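Long-range contact in protein E (Haemophilus influenzae, PDB 3ZH5), which acts as a multifunctional adhesin, binding host epithelial cells and the host proteins vitronectin, laminin and plasminogen: residues R62-R68 with F87-G93. Residues are numbered along the deposited sequence; the frame is centred on the assembly and turned at random.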
ATOM      1  N   ARG A  62     -13.607  18.562  -2.135  1.00 73.08           N
ATOM      2  CA  ARG A  62     -13.487  17.165  -1.729  1.00 77.88           C
ATOM      3  C   ARG A  62     -12.026  16.731  -1.680  1.00 75.53           C
ATOM      4  O   ARG A  62     -11.299  16.891  -2.661  1.00 78.91           O
ATOM      5  CB  ARG A  62     -14.243  16.275  -2.716  1.00 80.36           C
ATOM      6  CG  ARG A  62     -14.558  14.886  -2.180  1.00 82.35           C
ATOM      7  CD  ARG A  62     -15.766  14.315  -2.890  1.00 87.72           C
ATOM      8  NE  ARG A  62     -16.521  13.376  -2.062  1.00 92.80           N
ATOM      9  CZ  ARG A  62     -17.788  13.029  -2.296  1.00 98.21           C
ATOM     10  NH1 ARG A  62     -18.447  13.543  -3.332  1.00 98.83           N
ATOM     11  NH2 ARG A  62     -18.401  12.162  -1.498  1.00100.09           N
ATOM     12  N   TYR A  63     -11.599  16.165  -0.551  1.00 65.99           N
ATOM     13  CA  TYR A  63     -10.214  15.738  -0.392  1.00 63.61           C
ATOM     14  C   TYR A  63     -10.124  14.280   0.028  1.00 64.04           C
ATOM     15  O   TYR A  63     -11.023  13.762   0.686  1.00 64.33           O
ATOM     16  CB  TYR A  63      -9.529  16.595   0.659  1.00 64.11           C
ATOM     17  CG  TYR A  63     -10.268  16.611   1.977  1.00 66.84           C
ATOM     18  CD1 TYR A  63     -11.269  17.546   2.221  1.00 71.19           C
ATOM     19  CD2 TYR A  63      -9.968  15.695   2.984  1.00 70.85           C
ATOM     20  CE1 TYR A  63     -11.950  17.572   3.433  1.00 73.21           C
ATOM     21  CE2 TYR A  63     -10.644  15.717   4.209  1.00 68.02           C
ATOM     22  CZ  TYR A  63     -11.633  16.656   4.418  1.00 69.58           C
ATOM     23  OH  TYR A  63     -12.323  16.686   5.605  1.00 66.60           O
ATOM     24  N   ALA A  64      -9.023  13.626  -0.333  1.00 58.75           N
ATOM     25  CA  ALA A  64      -8.835  12.222  -0.014  1.00 56.22           C
ATOM     26  C   ALA A  64      -8.277  12.102   1.388  1.00 55.11           C
ATOM     27  O   ALA A  64      -7.514  12.965   1.811  1.00 55.58           O
ATOM     28  CB  ALA A  64      -7.881  11.589  -0.991  1.00 64.76           C
ATOM     29  N   ARG A  65      -8.642  11.015   2.067  1.00 55.45           N
ATOM     30  CA  ARG A  65      -8.098  10.664   3.382  1.00 55.04           C
ATOM     31  C   ARG A  65      -7.166   9.456   3.361  1.00 50.59           C
ATOM     32  O   ARG A  65      -6.383   9.257   4.287  1.00 50.46           O
ATOM     33  CB  ARG A  65      -9.232  10.407   4.379  1.00 52.95           C
ATOM     34  CG  ARG A  65     -10.034  11.654   4.676  1.00 56.83           C
ATOM     35  CD  ARG A  65     -11.105  11.430   5.720  1.00 57.35           C
ATOM     36  NE  ARG A  65     -11.982  12.590   5.781  1.00 67.74           N
ATOM     37  CZ  ARG A  65     -12.520  13.074   6.894  1.00 77.70           C
ATOM     38  NH1 ARG A  65     -12.290  12.496   8.066  1.00 78.23           N
ATOM     39  NH2 ARG A  65     -13.300  14.145   6.833  1.00 84.05           N
ATOM     40  N   SER A  66      -7.238   8.630   2.325  1.00 34.12           N
ATOM     41  CA  SER A  66      -6.279   7.533   2.216  1.00 31.13           C
ATOM     42  C   SER A  66      -5.944   7.246   0.758  1.00 36.71           C
ATOM     43  O   SER A  66      -6.593   7.745  -0.153  1.00 38.63           O
ATOM     44  CB  SER A  66      -6.815   6.266   2.918  1.00 41.21           C
ATOM     45  OG  SER A  66      -7.968   5.726   2.239  1.00 42.29           O
ATOM     46  N   VAL A  67      -4.890   6.468   0.555  1.00 31.33           N
ATOM     47  CA  VAL A  67      -4.470   6.052  -0.764  1.00 33.24           C
ATOM     48  C   VAL A  67      -4.336   4.552  -0.747  1.00 32.02           C
ATOM     49  O   VAL A  67      -3.833   3.983   0.198  1.00 30.98           O
ATOM     50  CB  VAL A  67      -3.099   6.640  -1.092  1.00 35.14           C
ATOM     51  CG1 VAL A  67      -2.783   6.449  -2.558  1.00 36.94           C
ATOM     52  CG2 VAL A  67      -3.094   8.108  -0.743  1.00 48.19           C
ATOM     53  N   ARG A  68      -4.779   3.898  -1.806  1.00 29.52           N
ATOM     54  CA  ARG A  68      -4.571   2.478  -1.948  1.00 27.43           C
ATOM     55  C   ARG A  68      -3.670   2.264  -3.161  1.00 27.59           C
ATOM     56  O   ARG A  68      -3.954   2.761  -4.250  1.00 33.78           O
ATOM     57  CB  ARG A  68      -5.945   1.828  -2.143  1.00 35.42           C
ATOM     58  CG  ARG A  68      -5.979   0.321  -2.249  1.00 34.09           C
ATOM     59  CD  ARG A  68      -7.426  -0.172  -2.222  1.00 36.76           C
ATOM     60  NE  ARG A  68      -8.076  -0.206  -0.902  1.00 36.56           N
ATOM     61  CZ  ARG A  68      -7.932  -1.194  -0.024  1.00 31.19           C
ATOM     62  NH1 ARG A  68      -7.133  -2.218  -0.297  1.00 33.09           N
ATOM     63  NH2 ARG A  68      -8.577  -1.167   1.121  1.00 38.41           N
ATOM     64  N   PHE A  87      -7.159   7.162  -4.942  1.00 30.84           N
ATOM     65  CA  PHE A  87      -7.386   7.959  -3.745  1.00 36.89           C
ATOM     66  C   PHE A  87      -8.791   7.729  -3.240  1.00 41.75           C
ATOM     67  O   PHE A  87      -9.698   7.557  -4.020  1.00 44.71           O
ATOM     68  CB  PHE A  87      -7.191   9.440  -4.038  1.00 39.65           C
ATOM     69  CG  PHE A  87      -5.832   9.774  -4.562  1.00 40.24           C
ATOM     70  CD1 PHE A  87      -4.759   9.904  -3.699  1.00 46.22           C
ATOM     71  CD2 PHE A  87      -5.632   9.981  -5.909  1.00 43.97           C
ATOM     72  CE1 PHE A  87      -3.513  10.219  -4.174  1.00 45.51           C
ATOM     73  CE2 PHE A  87      -4.382  10.294  -6.386  1.00 46.16           C
ATOM     74  CZ  PHE A  87      -3.322  10.415  -5.516  1.00 43.90           C
ATOM     75  N   TYR A  88      -8.972   7.740  -1.927  1.00 33.65           N
ATOM     76  CA  TYR A  88     -10.294   7.545  -1.347  1.00 41.36           C
ATOM     77  C   TYR A  88     -10.592   8.609  -0.325  1.00 46.35           C
ATOM     78  O   TYR A  88      -9.679   9.159   0.291  1.00 44.76           O
ATOM     79  CB  TYR A  88     -10.389   6.171  -0.698  1.00 45.41           C
ATOM     80  CG  TYR A  88     -10.369   5.046  -1.709  1.00 47.32           C
ATOM     81  CD1 TYR A  88      -9.174   4.478  -2.121  1.00 42.97           C
ATOM     82  CD2 TYR A  88     -11.548   4.557  -2.244  1.00 51.70           C
ATOM     83  CE1 TYR A  88      -9.158   3.448  -3.037  1.00 47.59           C
ATOM     84  CE2 TYR A  88     -11.542   3.531  -3.180  1.00 53.86           C
ATOM     85  CZ  TYR A  88     -10.343   2.983  -3.571  1.00 49.00           C
ATOM     86  OH  TYR A  88     -10.323   1.956  -4.489  1.00 46.03           O
ATOM     87  N   ASP A  89     -11.873   8.900  -0.132  1.00 47.77           N
ATOM     88  CA  ASP A  89     -12.253  10.006   0.731  1.00 55.19           C
ATOM     89  C   ASP A  89     -12.534   9.544   2.158  1.00 52.31           C
ATOM     90  O   ASP A  89     -12.945  10.348   2.993  1.00 53.63           O
ATOM     91  CB  ASP A  89     -13.454  10.764   0.155  1.00 59.03           C
ATOM     92  CG  ASP A  89     -14.782  10.094   0.465  1.00 63.64           C
ATOM     93  OD1 ASP A  89     -14.792   8.866   0.707  1.00 64.08           O
ATOM     94  OD2 ASP A  89     -15.817  10.800   0.461  1.00 67.96           O
ATOM     95  N   GLU A  90     -12.328   8.252   2.419  1.00 52.88           N
ATOM     96  CA  GLU A  90     -12.363   7.711   3.784  1.00 59.18           C
ATOM     97  C   GLU A  90     -11.030   7.018   4.078  1.00 53.16           C
ATOM     98  O   GLU A  90     -10.291   6.691   3.148  1.00 49.77           O
ATOM     99  CB  GLU A  90     -13.520   6.716   3.949  1.00 60.56           C
ATOM    100  CG  GLU A  90     -14.897   7.341   3.889  1.00 68.61           C
ATOM    101  CD  GLU A  90     -15.955   6.375   3.388  1.00 75.89           C
ATOM    102  OE1 GLU A  90     -15.780   5.154   3.570  1.00 78.43           O
ATOM    103  OE2 GLU A  90     -16.957   6.835   2.804  1.00 82.16           O
ATOM    104  N   PHE A  91     -10.706   6.804   5.355  1.00 47.21           N
ATOM    105  CA  PHE A  91      -9.472   6.094   5.703  1.00 42.11           C
ATOM    106  C   PHE A  91      -9.605   4.619   5.318  1.00 39.28           C
ATOM    107  O   PHE A  91     -10.696   4.154   5.002  1.00 46.63           O
ATOM    108  CB  PHE A  91      -9.158   6.237   7.213  1.00 42.55           C
ATOM    109  CG  PHE A  91      -8.842   7.641   7.636  1.00 41.95           C
ATOM    110  CD1 PHE A  91      -7.697   8.271   7.189  1.00 45.29           C
ATOM    111  CD2 PHE A  91      -9.691   8.327   8.479  1.00 45.65           C
ATOM    112  CE1 PHE A  91      -7.412   9.556   7.565  1.00 47.25           C
ATOM    113  CE2 PHE A  91      -9.404   9.612   8.865  1.00 54.81           C
ATOM    114  CZ  PHE A  91      -8.267  10.228   8.399  1.00 52.27           C
ATOM    115  N   TRP A  92      -8.491   3.897   5.311  1.00 37.95           N
ATOM    116  CA  TRP A  92      -8.478   2.459   5.015  1.00 35.41           C
ATOM    117  C   TRP A  92      -8.793   2.136   3.537  1.00 36.53           C
ATOM    118  O   TRP A  92      -9.190   1.021   3.200  1.00 35.42           O
ATOM    119  CB  TRP A  92      -9.426   1.698   5.959  1.00 36.31           C
ATOM    120  CG  TRP A  92      -9.155   1.970   7.444  1.00 43.98           C
ATOM    121  CD1 TRP A  92      -9.999   2.554   8.329  1.00 41.41           C
ATOM    122  CD2 TRP A  92      -7.957   1.664   8.170  1.00 39.11           C
ATOM    123  NE1 TRP A  92      -9.407   2.628   9.581  1.00 42.53           N
ATOM    124  CE2 TRP A  92      -8.150   2.092   9.502  1.00 43.38           C
ATOM    125  CE3 TRP A  92      -6.739   1.064   7.822  1.00 39.99           C
ATOM    126  CZ2 TRP A  92      -7.160   1.952  10.500  1.00 43.74           C
ATOM    127  CZ3 TRP A  92      -5.753   0.918   8.817  1.00 44.55           C
ATOM    128  CH2 TRP A  92      -5.973   1.373  10.139  1.00 39.89           C
ATOM    129  N   GLY A  93      -8.549   3.103   2.659  1.00 31.33           N
ATOM    130  CA  GLY A  93      -8.693   2.896   1.239  1.00 30.29           C
ATOM    131  C   GLY A  93     -10.117   2.498   0.835  1.00 48.07           C
ATOM    132  O   GLY A  93     -10.288   1.560   0.070  1.00 48.72           O
TER
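With chi1 at 67°, Ser66 holds OG between its own backbone N and carbonyl carbon, turned into the loop that follows Tyr88; Arg68, with CG anti to the backbone N and a bend at chi3 (-78°), swings its guanidinium toward the far end of that loop. Both belong to an antiparallel beta hairpin, strands 64-74 and 79-88, whose open end carries a classic beta bulge: Arg65 N and Ser66 N both donate to Tyr88 O, at 2.8 and 3.2 Å, while Tyr88 N returns a bond to Ser66 O. Beyond the bulge the chain of 89-93 curls back over Ser66. There Ser66 OG donates a hydrogen bond to Glu90 O (2.7 Å) and accepts one from Gly93 N (2.7 Å), bridging the backbones of Glu90 and Gly93 through one hydroxyl. Arg65 lays CB over one face of the Phe91 ring in a CH-pi contact, 4.0 Å from the centroid, and its extended chain continues past Asp89 O. On the face opposite Ser66 and Tyr88, Val67 CG2 lies beside Phe87 CD1. Asp28 and Asp45 form salt bridges with Arg68 NH1, linking this guanidinium to strands 25-34 and 41-50. Arg68 NE meets Gly93 O almost in the guanidinium plane, on a carbonyl lone pair at 3.0 Å, and that same oxygen sits 3.6 Å above the centre of the Tyr88 ring.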